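Local coordinates for protein phosphodiesterase (Salpingoeca rosetta, PDB 7CJ3) that holds retinal in a bacteriorhodopsin-like bundle of transmembrane helices, at residues Y62-T73 with D99-A110; C145-V156 with W200-Q208. All coordinates share one frame; numbering follows the deposited sequence.

Contact 1: residues Y62-T73 with D99-A110; sequences YGATSVAFAFAT and DGVACISYLSMA. With OLC ((2R)-2,3-dihydroxypropyl (9Z)-octadec-9-enoate), chain D; OLC ((2R)-2,3-dihydroxypropyl (9Z)-octadec-9-enoate), chain Q; OLC ((2R)-2,3-dihydroxypropyl (9Z)-octadec-9-enoate), chain L.
Tyr62 lays one ring face under the methyl end of Met109. Met109 CE sits 3.8 Å from the centre of the Tyr62 ring, in a CH-pi contact. The bend at the last torsion of Met109 (chi3 58°) turns CE over that face. SD lies higher above it, which makes this a Met-aromatic contact. Tyr62 CD1 also meets the edge of the Tyr106 ring, and the two side chains cross at about a right angle. At Gly63, Ala110 CB comes to 3.6 Å from the backbone N. The acyl chain of the OLC of chain D lies against Gly63 CA.

Thr65 puts CG2 over the centre of the Tyr106 ring, at 3.8 Å from the centroid. Tyr106 is a knob among Tyr62, Thr65, Ser66 and Phe69. Ser66 carries the hydrogen bond between the segments. Its OG donates to Cys103 O at 2.6 Å, tilted 31° from the carbonyl plane. That oxygen also accepts from Leu107 N. Phe69 is a knob among Asp99, Ala102, Cys103 and Tyr106. Ala102 CB stands over its ring centre at 3.6 Å, and Asp99 OD1 comes in at its edge. Ala70 CB rests on Cys103 SG at 3.8 Å. Ala72 CB touches Asp99 OD2 at 3.6 Å. Thr73 OG1 turns back to donate to Phe69 O and packs beside Asp99 CB.

This is knobs-into-holes packing of two membrane helices in a bacteriorhodopsin-like fold, with the Phe69 side chain about 6 Å from retinal. Segments 62-73 and 99-110, on helices 58-81 and 86-111, run antiparallel at 158°. Tyr62 OH is hydrogen-bonded to Glu254 and Tyr106 OH to Asp261, both on helix 250-277. Helix 128-149 packs on Ala102 and Tyr106, helix 17-41 on Val101 and Ile104. Phe71 reaches Tyr262 of the second subunit.

Contact 2: residues C145-V156 with W200-Q208; sequences CGLASRADRSSV and WGMFGKAMQ. With OLC ((2R)-2,3-dihydroxypropyl (9Z)-octadec-9-enoate), chain N.
Met202 carries much of the apolar packing as a knob among Gly146, Ser149, Ser155 and Val156. Its chain runs out extended at chi2, and a bend at chi3 (70°) turns CE toward Val156. Met202 SD meets Ala151 CB at 3.8 Å. Met202 CE ends 4.2 Å from Val156 CG2, with the two side chains at about a right angle. Ala206 CB adds a contact with Ser149 CB at 3.9 Å.

The aromatic contact is that of Phe203. Cys145 CB approaches its CE2 at 3.8 Å, and Cys145 SG lies at the ring edge in a sulfur-aromatic contact.

Among the polar groups, Ser149 OG donates to Cys145 O at 2.8 Å, one turn back. The same OG is a van der Waals neighbour of Met202 SD. Arg150 has a positive phi, and a Schellman motif ends the helix there. Trp200 NE1 donates to O19 of the OLC of chain N at 3.0 Å, and C9 of that lipid lies over one face of the indole.

The contact joins the end of helix 128-149 and the start of helix 153-173 to the last turns of helix 178-207. The axes of 145-149 and 200-207 are 15° apart, nearly parallel. Helix 219-233 packs on Cys145 and Ala206, and helix 86-111 lies against Leu147.

Contact 1 closes before contact 2 opens along the chain, and both belong to the same bacteriorhodopsin-like bundle. Their centres are 29 Å apart on opposite sides of the chain's centre, and their nearest atoms are about 13 Å apart. Two helices tie them together. Helix 86-111 supplies half of contact 1 and, nearer its start, packs on Leu147. Helix 128-149 packs on contact 1 through Arg130 and Glu133 and ends in contact 2. Contact 1 lies near the retinal and at the subunit interface. Contact 2 stays within one chain, in a helix-end region: the turn between helices 128-149 and 153-173 and the end of helix 178-207.

Contact 1: residues Y62-T73 with D99-A110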
loop_
_atom_site.group_PDB
_atom_site.type_symbol
_atom_site.label_atom_id
_atom_site.label_comp_id
_atom_site.label_asym_id
_atom_site.label_seq_id
_atom_site.Cartn_x
_atom_site.Cartn_y
_atom_site.Cartn_z
ATOM N N TYR B 62 -11.163 -5.474 2.550
ATOM C CA TYR B 62 -10.938 -6.059 1.203
ATOM C C TYR B 62 -10.698 -4.913 0.201
ATOM O O TYR B 62 -9.651 -4.946 -0.494
ATOM C CB TYR B 62 -12.060 -7.060 0.868
ATOM C CG TYR B 62 -12.308 -8.107 1.935
ATOM C CD1 TYR B 62 -11.277 -8.632 2.709
ATOM C CD2 TYR B 62 -13.589 -8.571 2.194
ATOM C CE1 TYR B 62 -11.521 -9.556 3.715
ATOM C CE2 TYR B 62 -13.858 -9.495 3.195
ATOM C CZ TYR B 62 -12.819 -9.997 3.962
ATOM O OH TYR B 62 -13.085 -10.908 4.957
ATOM N N GLY B 63 -11.568 -3.905 0.179
ATOM C CA GLY B 63 -11.389 -2.721 -0.667
ATOM C C GLY B 63 -9.998 -2.169 -0.500
ATOM O O GLY B 63 -9.258 -2.084 -1.493
ATOM N N ALA B 64 -9.612 -1.869 0.742
ATOM C CA ALA B 64 -8.338 -1.209 1.084
ATOM C C ALA B 64 -7.179 -2.083 0.627
ATOM O O ALA B 64 -6.212 -1.548 0.032
ATOM C CB ALA B 64 -8.258 -0.975 2.557
ATOM N N THR B 65 -7.254 -3.383 0.910
ATOM C CA THR B 65 -6.193 -4.348 0.551
ATOM C C THR B 65 -6.034 -4.316 -0.959
ATOM O O THR B 65 -4.866 -4.382 -1.475
ATOM C CB THR B 65 -6.534 -5.746 1.050
ATOM O OG1 THR B 65 -6.911 -5.626 2.413
ATOM C CG2 THR B 65 -5.377 -6.709 0.945
ATOM N N SER B 66 -7.175 -4.181 -1.643
ATOM C CA SER B 66 -7.218 -4.305 -3.123
ATOM C C SER B 66 -6.438 -3.145 -3.732
ATOM O O SER B 66 -5.526 -3.402 -4.558
ATOM C CB SER B 66 -8.594 -4.397 -3.681
ATOM O OG SER B 66 -8.470 -4.858 -5.007
ATOM N N VAL B 67 -6.766 -1.941 -3.279
ATOM C CA VAL B 67 -6.081 -0.710 -3.741
ATOM C C VAL B 67 -4.574 -0.885 -3.492
ATOM O O VAL B 67 -3.768 -0.591 -4.431
ATOM C CB VAL B 67 -6.661 0.532 -3.042
ATOM C CG1 VAL B 67 -5.849 1.777 -3.379
ATOM C CG2 VAL B 67 -8.127 0.725 -3.386
ATOM N N ALA B 68 -4.196 -1.396 -2.310
ATOM C CA ALA B 68 -2.776 -1.535 -1.925
ATOM C C ALA B 68 -2.058 -2.418 -2.954
ATOM O O ALA B 68 -1.048 -1.989 -3.527
ATOM C CB ALA B 68 -2.669 -2.093 -0.542
ATOM N N PHE B 69 -2.565 -3.619 -3.212
ATOM C CA PHE B 69 -1.969 -4.519 -4.233
ATOM C C PHE B 69 -1.932 -3.884 -5.641
ATOM O O PHE B 69 -0.974 -4.078 -6.374
ATOM C CB PHE B 69 -2.731 -5.837 -4.257
ATOM C CG PHE B 69 -2.258 -6.781 -3.194
ATOM C CD1 PHE B 69 -1.012 -7.369 -3.298
ATOM C CD2 PHE B 69 -3.046 -7.080 -2.099
ATOM C CE1 PHE B 69 -0.576 -8.271 -2.336
ATOM C CE2 PHE B 69 -2.617 -7.981 -1.145
ATOM C CZ PHE B 69 -1.395 -8.587 -1.276
ATOM N N ALA B 70 -2.961 -3.141 -6.034
ATOM C CA ALA B 70 -2.954 -2.406 -7.315
ATOM C C ALA B 70 -1.658 -1.584 -7.416
ATOM O O ALA B 70 -0.919 -1.777 -8.408
ATOM C CB ALA B 70 -4.198 -1.557 -7.447
ATOM N N PHE B 71 -1.386 -0.720 -6.430
ATOM C CA PHE B 71 -0.154 0.120 -6.353
ATOM C C PHE B 71 1.091 -0.766 -6.271
ATOM O O PHE B 71 2.101 -0.401 -6.920
ATOM C CB PHE B 71 -0.218 1.134 -5.201
ATOM C CG PHE B 71 -1.054 2.351 -5.541
ATOM C CD1 PHE B 71 -0.554 3.357 -6.352
ATOM C CD2 PHE B 71 -2.363 2.457 -5.099
ATOM C CE1 PHE B 71 -1.351 4.426 -6.715
ATOM C CE2 PHE B 71 -3.156 3.526 -5.469
ATOM C CZ PHE B 71 -2.648 4.517 -6.273
ATOM N N ALA B 72 1.021 -1.880 -5.518
ATOM C CA ALA B 72 2.110 -2.881 -5.421
ATOM C C ALA B 72 2.425 -3.429 -6.810
ATOM O O ALA B 72 3.619 -3.608 -7.096
ATOM C CB ALA B 72 1.756 -3.990 -4.480
ATOM N N THR B 73 1.399 -3.699 -7.621
ATOM C CA THR B 73 1.522 -4.237 -9.006
ATOM C C THR B 73 2.114 -3.154 -9.925
ATOM O O THR B 73 2.979 -3.469 -10.766
ATOM C CB THR B 73 0.183 -4.770 -9.523
ATOM O OG1 THR B 73 -0.440 -5.592 -8.540
ATOM C CG2 THR B 73 0.349 -5.582 -10.780
ATOM N N ASP B 99 0.935 -10.215 -7.385
ATOM C CA ASP B 99 0.350 -8.995 -6.761
ATOM C C ASP B 99 -0.951 -8.627 -7.471
ATOM O O ASP B 99 -1.898 -8.217 -6.794
ATOM C CB ASP B 99 1.365 -7.851 -6.768
ATOM C CG ASP B 99 2.376 -7.980 -5.640
ATOM O OD1 ASP B 99 2.269 -8.961 -4.845
ATOM O OD2 ASP B 99 3.233 -7.112 -5.539
ATOM N N GLY B 100 -0.981 -8.752 -8.791
ATOM C CA GLY B 100 -2.205 -8.574 -9.580
ATOM C C GLY B 100 -3.279 -9.574 -9.184
ATOM O O GLY B 100 -4.449 -9.157 -9.045
ATOM N N VAL B 101 -2.918 -10.855 -9.041
ATOM C CA VAL B 101 -3.898 -11.916 -8.692
ATOM C C VAL B 101 -4.513 -11.526 -7.354
ATOM O O VAL B 101 -5.748 -11.580 -7.224
ATOM C CB VAL B 101 -3.269 -13.321 -8.637
ATOM C CG1 VAL B 101 -4.220 -14.350 -8.024
ATOM C CG2 VAL B 101 -2.825 -13.775 -10.013
ATOM N N ALA B 102 -3.661 -11.149 -6.402
ATOM C CA ALA B 102 -4.067 -10.724 -5.045
ATOM C C ALA B 102 -4.974 -9.498 -5.164
ATOM O O ALA B 102 -6.028 -9.471 -4.539
ATOM C CB ALA B 102 -2.849 -10.454 -4.198
ATOM N N CYS B 103 -4.617 -8.553 -6.010
ATOM C CA CYS B 103 -5.401 -7.320 -6.216
ATOM C C CYS B 103 -6.852 -7.654 -6.584
ATOM O O CYS B 103 -7.777 -7.156 -5.879
ATOM C CB CYS B 103 -4.779 -6.459 -7.298
ATOM S SG CYS B 103 -5.798 -5.000 -7.618
ATOM N N ILE B 104 -7.051 -8.433 -7.659
ATOM C CA ILE B 104 -8.416 -8.732 -8.187
ATOM C C ILE B 104 -9.155 -9.698 -7.255
ATOM O O ILE B 104 -10.403 -9.575 -7.209
ATOM C CB ILE B 104 -8.419 -9.235 -9.638
ATOM C CG1 ILE B 104 -7.595 -10.517 -9.807
ATOM C CG2 ILE B 104 -7.960 -8.129 -10.567
ATOM C CD1 ILE B 104 -7.483 -11.033 -11.252
ATOM N N SER B 105 -8.460 -10.611 -6.551
ATOM C CA SER B 105 -9.162 -11.535 -5.622
ATOM C C SER B 105 -9.790 -10.667 -4.533
ATOM O O SER B 105 -10.980 -10.858 -4.200
ATOM C CB SER B 105 -8.303 -12.639 -5.066
ATOM O OG SER B 105 -7.171 -12.865 -5.892
ATOM N N TYR B 106 -9.042 -9.693 -4.032
ATOM C CA TYR B 106 -9.537 -8.849 -2.915
ATOM C C TYR B 106 -10.645 -7.920 -3.433
ATOM O O TYR B 106 -11.633 -7.773 -2.694
ATOM C CB TYR B 106 -8.353 -8.178 -2.216
ATOM C CG TYR B 106 -7.702 -9.056 -1.175
ATOM C CD1 TYR B 106 -8.337 -9.323 0.030
ATOM C CD2 TYR B 106 -6.444 -9.605 -1.378
ATOM C CE1 TYR B 106 -7.739 -10.112 1.004
ATOM C CE2 TYR B 106 -5.834 -10.402 -0.412
ATOM C CZ TYR B 106 -6.478 -10.659 0.796
ATOM O OH TYR B 106 -5.883 -11.461 1.742
ATOM N N LEU B 107 -10.524 -7.371 -4.655
ATOM C CA LEU B 107 -11.580 -6.526 -5.288
ATOM C C LEU B 107 -12.889 -7.317 -5.322
ATOM O O LEU B 107 -13.925 -6.745 -4.957
ATOM C CB LEU B 107 -11.169 -6.108 -6.709
ATOM C CG LEU B 107 -12.211 -5.297 -7.493
ATOM C CD1 LEU B 107 -12.681 -4.073 -6.738
ATOM C CD2 LEU B 107 -11.664 -4.813 -8.819
ATOM N N SER B 108 -12.802 -8.583 -5.741
ATOM C CA SER B 108 -13.909 -9.571 -5.856
ATOM C C SER B 108 -14.640 -9.735 -4.518
ATOM O O SER B 108 -15.881 -9.586 -4.465
ATOM C CB SER B 108 -13.331 -10.874 -6.365
ATOM O OG SER B 108 -12.868 -10.724 -7.692
ATOM N N MET B 109 -13.874 -9.995 -3.460
ATOM C CA MET B 109 -14.367 -10.208 -2.078
ATOM C C MET B 109 -15.141 -8.987 -1.562
ATOM O O MET B 109 -16.210 -9.187 -0.926
ATOM C CB MET B 109 -13.194 -10.579 -1.170
ATOM C CG MET B 109 -12.715 -12.035 -1.456
ATOM S SD MET B 109 -11.317 -12.586 -0.500
ATOM C CE MET B 109 -11.907 -12.387 1.166
ATOM N N ALA B 110 -14.687 -7.779 -1.889
ATOM C CA ALA B 110 -15.317 -6.494 -1.486
ATOM C C ALA B 110 -16.625 -6.212 -2.249
ATOM O O ALA B 110 -17.504 -5.601 -1.628
ATOM C CB ALA B 110 -14.332 -5.352 -1.683
HETATM C C18 OLC D . -3.740 1.974 -0.416
HETATM C C10 OLC D . -12.031 1.432 0.578
HETATM C C9 OLC D . -12.831 1.122 -0.452
HETATM C C17 OLC D . -4.468 2.094 0.897
HETATM C C11 OLC D . -10.842 2.368 0.504
HETATM C C8 OLC D . -14.002 0.201 -0.146
HETATM C C16 OLC D . -5.967 2.215 0.692
HETATM C C12 OLC D . -10.554 3.031 1.874
HETATM C C7 OLC D . -14.944 0.844 0.909
HETATM C C15 OLC D . -6.634 3.090 1.742
HETATM C C13 OLC D . -9.114 2.870 2.338
HETATM C C6 OLC D . -16.408 0.357 0.851
HETATM C C14 OLC D . -8.063 3.421 1.395
HETATM C C5 OLC D . -17.193 0.445 2.177
HETATM C C18 OLC Q . -1.655 -1.478 -12.164
HETATM C C10 OLC Q . -1.786 -9.134 -13.629
HETATM C C9 OLC Q . -0.591 -8.917 -14.196
HETATM C C17 OLC Q . -2.975 -2.187 -11.905
HETATM C C11 OLC Q . -2.556 -7.906 -13.210
HETATM C C8 OLC Q . -0.025 -7.515 -14.378
HETATM C C24 OLC Q . 6.153 -12.593 -23.564
HETATM C C16 OLC Q . -2.880 -3.729 -11.964
HETATM C C12 OLC Q . -4.023 -8.081 -12.833
HETATM C C7 OLC Q . 1.038 -7.404 -15.466
HETATM C C15 OLC Q . -4.261 -4.365 -11.647
HETATM C C13 OLC Q . -4.658 -6.675 -12.721
HETATM C C6 OLC Q . 2.187 -8.396 -15.339
HETATM C C14 OLC Q . -4.307 -5.883 -11.447
HETATM C C5 OLC Q . 3.470 -7.817 -15.984
HETATM C C4 OLC Q . 3.881 -8.456 -17.312
HETATM C C3 OLC Q . 5.309 -8.999 -17.299
HETATM C C2 OLC Q . 5.485 -10.186 -18.258
HETATM C C21 OLC Q . 6.483 -11.551 -21.304
HETATM C C1 OLC Q . 5.822 -9.740 -19.681
HETATM C C22 OLC Q . 6.619 -11.316 -22.821
HETATM O O19 OLC Q . 5.257 -8.791 -20.210
HETATM O O25 OLC Q . 5.197 -12.401 -24.632
HETATM O O23 OLC Q . 5.899 -10.132 -23.219
HETATM O O20 OLC Q . 6.837 -10.440 -20.484
HETATM C C18 OLC L . -0.996 -2.189 3.578
HETATM C C10 OLC L . -6.884 -3.921 8.032
HETATM C C9 OLC L . -6.464 -3.318 9.159
HETATM C C17 OLC L . -2.270 -2.915 3.155
HETATM C C11 OLC L . -7.066 -3.229 6.702
HETATM C C8 OLC L . -6.129 -1.846 9.117
HETATM C C24 OLC L . -16.010 -0.588 15.559
HETATM C C16 OLC L . -3.379 -1.933 3.219
HETATM C C12 OLC L . -6.341 -4.090 5.742
HETATM C C7 OLC L . -5.526 -1.418 10.417
HETATM C C15 OLC L . -3.676 -1.629 4.688
HETATM C C13 OLC L . -5.555 -3.294 4.753
HETATM C C6 OLC L . -6.487 -1.707 11.562
HETATM C C14 OLC L . -4.348 -2.758 5.470
HETATM C C5 OLC L . -7.835 -1.032 11.521
HETATM C C4 OLC L . -8.865 -2.092 11.775
HETATM C C3 OLC L . -10.232 -1.444 11.964
HETATM C C2 OLC L . -10.347 -0.681 13.268
HETATM C C21 OLC L . -13.586 -0.753 15.442
HETATM C C1 OLC L . -11.572 -1.186 13.975
HETATM C C22 OLC L . -14.796 -0.329 14.635
HETATM O O19 OLC L . -11.857 -2.375 13.847
HETATM O O25 OLC L . -17.238 -0.777 14.825
HETATM O O23 OLC L . -14.648 1.054 14.144
HETATM O O20 OLC L . -12.410 -0.282 14.779
#

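Contact 2: residues C145-V156 with W200-Q208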
loop_
_atom_site.group_PDB
_atom_site.type_symbol
_atom_site.label_atom_id
_atom_site.label_comp_id
_atom_site.label_asym_id
_atom_site.label_seq_id
_atom_site.Cartn_x
_atom_site.Cartn_y
_atom_site.Cartn_z
ATOM N N CYS B 145 11.435 -18.273 -5.322
ATOM C CA CYS B 145 12.506 -18.425 -4.305
ATOM C C CYS B 145 13.623 -19.256 -4.929
ATOM O O CYS B 145 14.815 -18.919 -4.666
ATOM C CB CYS B 145 11.991 -19.061 -3.014
ATOM S SG CYS B 145 10.976 -17.950 -1.989
ATOM N N GLY B 146 13.229 -20.281 -5.715
ATOM C CA GLY B 146 14.094 -21.177 -6.518
ATOM C C GLY B 146 14.977 -20.430 -7.515
ATOM O O GLY B 146 16.179 -20.727 -7.574
ATOM N N LEU B 147 14.424 -19.478 -8.267
ATOM C CA LEU B 147 15.210 -18.694 -9.252
ATOM C C LEU B 147 16.231 -17.827 -8.522
ATOM O O LEU B 147 17.392 -17.778 -8.987
ATOM C CB LEU B 147 14.276 -17.834 -10.108
ATOM C CG LEU B 147 13.263 -18.607 -10.951
ATOM C CD1 LEU B 147 12.533 -17.644 -11.881
ATOM C CD2 LEU B 147 13.941 -19.735 -11.719
ATOM N N ALA B 148 15.813 -17.174 -7.438
ATOM C CA ALA B 148 16.676 -16.296 -6.607
ATOM C C ALA B 148 17.878 -17.082 -6.067
ATOM O O ALA B 148 18.963 -16.479 -5.959
ATOM C CB ALA B 148 15.884 -15.693 -5.475
ATOM N N SER B 149 17.694 -18.372 -5.763
ATOM C CA SER B 149 18.681 -19.216 -5.054
ATOM C C SER B 149 19.290 -20.308 -5.960
ATOM O O SER B 149 20.063 -21.135 -5.431
ATOM C CB SER B 149 18.026 -19.799 -3.805
ATOM O OG SER B 149 16.960 -20.708 -4.107
ATOM N N ARG B 150 18.959 -20.327 -7.260
ATOM C CA ARG B 150 19.435 -21.336 -8.249
ATOM C C ARG B 150 19.351 -22.735 -7.638
ATOM O O ARG B 150 20.351 -23.459 -7.668
ATOM C CB ARG B 150 20.878 -21.021 -8.677
ATOM C CG ARG B 150 21.109 -19.583 -9.124
ATOM C CD ARG B 150 20.646 -19.235 -10.518
ATOM N NE ARG B 150 21.219 -17.955 -10.850
ATOM C CZ ARG B 150 21.241 -17.407 -12.059
ATOM N NH1 ARG B 150 20.657 -18.020 -13.073
ATOM N NH2 ARG B 150 21.787 -16.219 -12.260
ATOM N N ALA B 151 18.201 -23.110 -7.080
ATOM C CA ALA B 151 17.979 -24.396 -6.374
ATOM C C ALA B 151 17.700 -25.503 -7.386
ATOM O O ALA B 151 17.392 -25.165 -8.559
ATOM C CB ALA B 151 16.821 -24.268 -5.428
ATOM N N ASP B 152 17.775 -26.763 -6.938
ATOM C CA ASP B 152 17.379 -27.946 -7.752
ATOM C C ASP B 152 15.863 -27.852 -7.987
ATOM O O ASP B 152 15.115 -27.574 -7.023
ATOM C CB ASP B 152 17.886 -29.261 -7.138
ATOM C CG ASP B 152 19.209 -29.778 -7.718
ATOM O OD1 ASP B 152 20.021 -28.949 -8.221
ATOM O OD2 ASP B 152 19.437 -31.016 -7.676
ATOM N N ARG B 153 15.439 -28.052 -9.237
ATOM C CA ARG B 153 14.036 -27.864 -9.711
ATOM C C ARG B 153 13.092 -28.830 -8.965
ATOM O O ARG B 153 11.947 -28.419 -8.661
ATOM C CB ARG B 153 13.979 -27.990 -11.240
ATOM C CG ARG B 153 14.572 -26.806 -12.004
ATOM C CD ARG B 153 16.065 -26.499 -11.873
ATOM N NE ARG B 153 16.943 -27.601 -12.276
ATOM C CZ ARG B 153 18.271 -27.552 -12.323
ATOM N NH1 ARG B 153 18.914 -26.437 -12.017
ATOM N NH2 ARG B 153 18.962 -28.619 -12.694
ATOM N N SER B 154 13.556 -30.042 -8.636
ATOM C CA SER B 154 12.766 -31.083 -7.918
ATOM C C SER B 154 12.504 -30.672 -6.462
ATOM O O SER B 154 11.460 -31.062 -5.919
ATOM C CB SER B 154 13.459 -32.417 -7.959
ATOM O OG SER B 154 14.463 -32.474 -6.957
ATOM N N SER B 155 13.449 -29.966 -5.841
ATOM C CA SER B 155 13.361 -29.474 -4.438
ATOM C C SER B 155 12.326 -28.345 -4.352
ATOM O O SER B 155 11.658 -28.213 -3.311
ATOM C CB SER B 155 14.717 -29.024 -3.931
ATOM O OG SER B 155 15.621 -30.121 -3.841
ATOM N N VAL B 156 12.212 -27.560 -5.422
ATOM C CA VAL B 156 11.296 -26.391 -5.539
ATOM C C VAL B 156 9.874 -26.910 -5.742
ATOM O O VAL B 156 8.937 -26.424 -5.074
ATOM C CB VAL B 156 11.750 -25.523 -6.720
ATOM C CG1 VAL B 156 10.757 -24.404 -6.995
ATOM C CG2 VAL B 156 13.160 -24.996 -6.520
ATOM N N TRP B 200 14.296 -22.348 3.796
ATOM C CA TRP B 200 15.449 -21.805 4.562
ATOM C C TRP B 200 16.733 -22.468 4.030
ATOM O O TRP B 200 17.688 -21.740 3.702
ATOM C CB TRP B 200 15.224 -21.981 6.075
ATOM C CG TRP B 200 16.208 -21.240 6.933
ATOM C CD1 TRP B 200 17.436 -21.676 7.338
ATOM C CD2 TRP B 200 16.065 -19.914 7.481
ATOM N NE1 TRP B 200 18.061 -20.721 8.091
ATOM C CE2 TRP B 200 17.253 -19.622 8.177
ATOM C CE3 TRP B 200 15.064 -18.943 7.436
ATOM C CZ2 TRP B 200 17.464 -18.407 8.814
ATOM C CZ3 TRP B 200 15.265 -17.743 8.079
ATOM C CH2 TRP B 200 16.455 -17.484 8.761
ATOM N N GLY B 201 16.694 -23.785 3.817
ATOM C CA GLY B 201 17.803 -24.594 3.278
ATOM C C GLY B 201 18.353 -24.070 1.963
ATOM O O GLY B 201 19.577 -23.831 1.876
ATOM N N MET B 202 17.493 -23.910 0.957
ATOM C CA MET B 202 17.922 -23.658 -0.450
ATOM C C MET B 202 18.508 -22.246 -0.576
ATOM O O MET B 202 19.462 -22.081 -1.356
ATOM C CB MET B 202 16.777 -23.874 -1.450
ATOM C CG MET B 202 15.646 -22.879 -1.351
ATOM S SD MET B 202 14.484 -23.009 -2.765
ATOM C CE MET B 202 13.706 -24.588 -2.425
ATOM N N PHE B 203 17.989 -21.278 0.185
ATOM C CA PHE B 203 18.598 -19.931 0.330
ATOM C C PHE B 203 19.985 -20.035 0.970
ATOM O O PHE B 203 20.866 -19.260 0.557
ATOM C CB PHE B 203 17.731 -19.030 1.189
ATOM C CG PHE B 203 16.640 -18.357 0.414
ATOM C CD1 PHE B 203 16.938 -17.337 -0.467
ATOM C CD2 PHE B 203 15.316 -18.746 0.562
ATOM C CE1 PHE B 203 15.927 -16.694 -1.164
ATOM C CE2 PHE B 203 14.311 -18.116 -0.160
ATOM C CZ PHE B 203 14.623 -17.084 -1.009
ATOM N N GLY B 204 20.144 -20.933 1.953
ATOM C CA GLY B 204 21.415 -21.219 2.633
ATOM C C GLY B 204 22.450 -21.823 1.688
ATOM O O GLY B 204 23.600 -21.310 1.646
ATOM N N LYS B 205 22.084 -22.882 0.959
ATOM C CA LYS B 205 22.982 -23.517 -0.037
ATOM C C LYS B 205 23.596 -22.407 -0.910
ATOM O O LYS B 205 24.850 -22.402 -1.103
ATOM C CB LYS B 205 22.219 -24.580 -0.827
ATOM C CG LYS B 205 21.924 -25.849 -0.050
ATOM C CD LYS B 205 20.794 -26.672 -0.622
ATOM C CE LYS B 205 20.394 -27.812 0.297
ATOM N NZ LYS B 205 19.352 -28.697 -0.284
ATOM N N ALA B 206 22.801 -21.392 -1.272
ATOM C CA ALA B 206 23.127 -20.339 -2.266
ATOM C C ALA B 206 23.916 -19.186 -1.640
ATOM O O ALA B 206 24.555 -18.451 -2.388
ATOM C CB ALA B 206 21.865 -19.831 -2.896
ATOM N N MET B 207 23.862 -19.026 -0.320
ATOM C CA MET B 207 24.616 -17.961 0.389
ATOM C C MET B 207 26.094 -18.341 0.516
ATOM O O MET B 207 26.895 -17.411 0.771
ATOM C CB MET B 207 24.026 -17.721 1.784
ATOM C CG MET B 207 22.752 -16.929 1.777
ATOM S SD MET B 207 21.858 -17.095 3.333
ATOM C CE MET B 207 22.723 -15.863 4.307
ATOM N N GLN B 208 26.455 -19.623 0.311
ATOM C CA GLN B 208 27.866 -20.104 0.434
ATOM C C GLN B 208 28.741 -19.414 -0.616
ATOM O O GLN B 208 28.291 -19.105 -1.728
ATOM C CB GLN B 208 27.951 -21.627 0.344
ATOM C CG GLN B 208 27.254 -22.265 1.539
ATOM C CD GLN B 208 26.892 -23.727 1.409
ATOM O OE1 GLN B 208 27.361 -24.430 0.514
ATOM N NE2 GLN B 208 26.042 -24.200 2.319
HETATM C C18 OLC N . 4.835 -20.943 13.891
HETATM C C10 OLC N . 14.105 -21.648 9.929
HETATM C C9 OLC N . 15.421 -21.781 10.206
HETATM C C17 OLC N . 6.321 -21.287 13.916
HETATM C C11 OLC N . 13.004 -22.558 10.389
HETATM C C8 OLC N . 16.074 -22.858 11.005
HETATM C C24 OLC N . 25.024 -22.428 6.221
HETATM C C16 OLC N . 7.024 -21.407 12.548
HETATM C C12 OLC N . 11.698 -21.803 10.500
HETATM C C7 OLC N . 17.544 -22.993 10.628
HETATM C C15 OLC N . 8.356 -22.176 12.624
HETATM C C13 OLC N . 10.782 -22.377 11.625
HETATM C C6 OLC N . 18.059 -24.430 10.756
HETATM C C14 OLC N . 9.408 -21.631 11.652
HETATM C C5 OLC N . 17.734 -25.410 9.600
HETATM C C4 OLC N . 18.472 -25.241 8.232
HETATM C C3 OLC N . 19.746 -24.370 8.227
HETATM C C2 OLC N . 20.218 -23.849 6.850
HETATM C C21 OLC N . 22.916 -20.962 6.153
HETATM C C1 OLC N . 21.068 -22.566 7.017
HETATM C C22 OLC N . 24.467 -21.002 6.114
HETATM O O19 OLC N . 20.831 -21.781 7.945
HETATM O O25 OLC N . 26.389 -22.396 5.836
HETATM O O23 OLC N . 25.009 -20.364 4.930
HETATM O O20 OLC N . 22.214 -22.233 6.132
#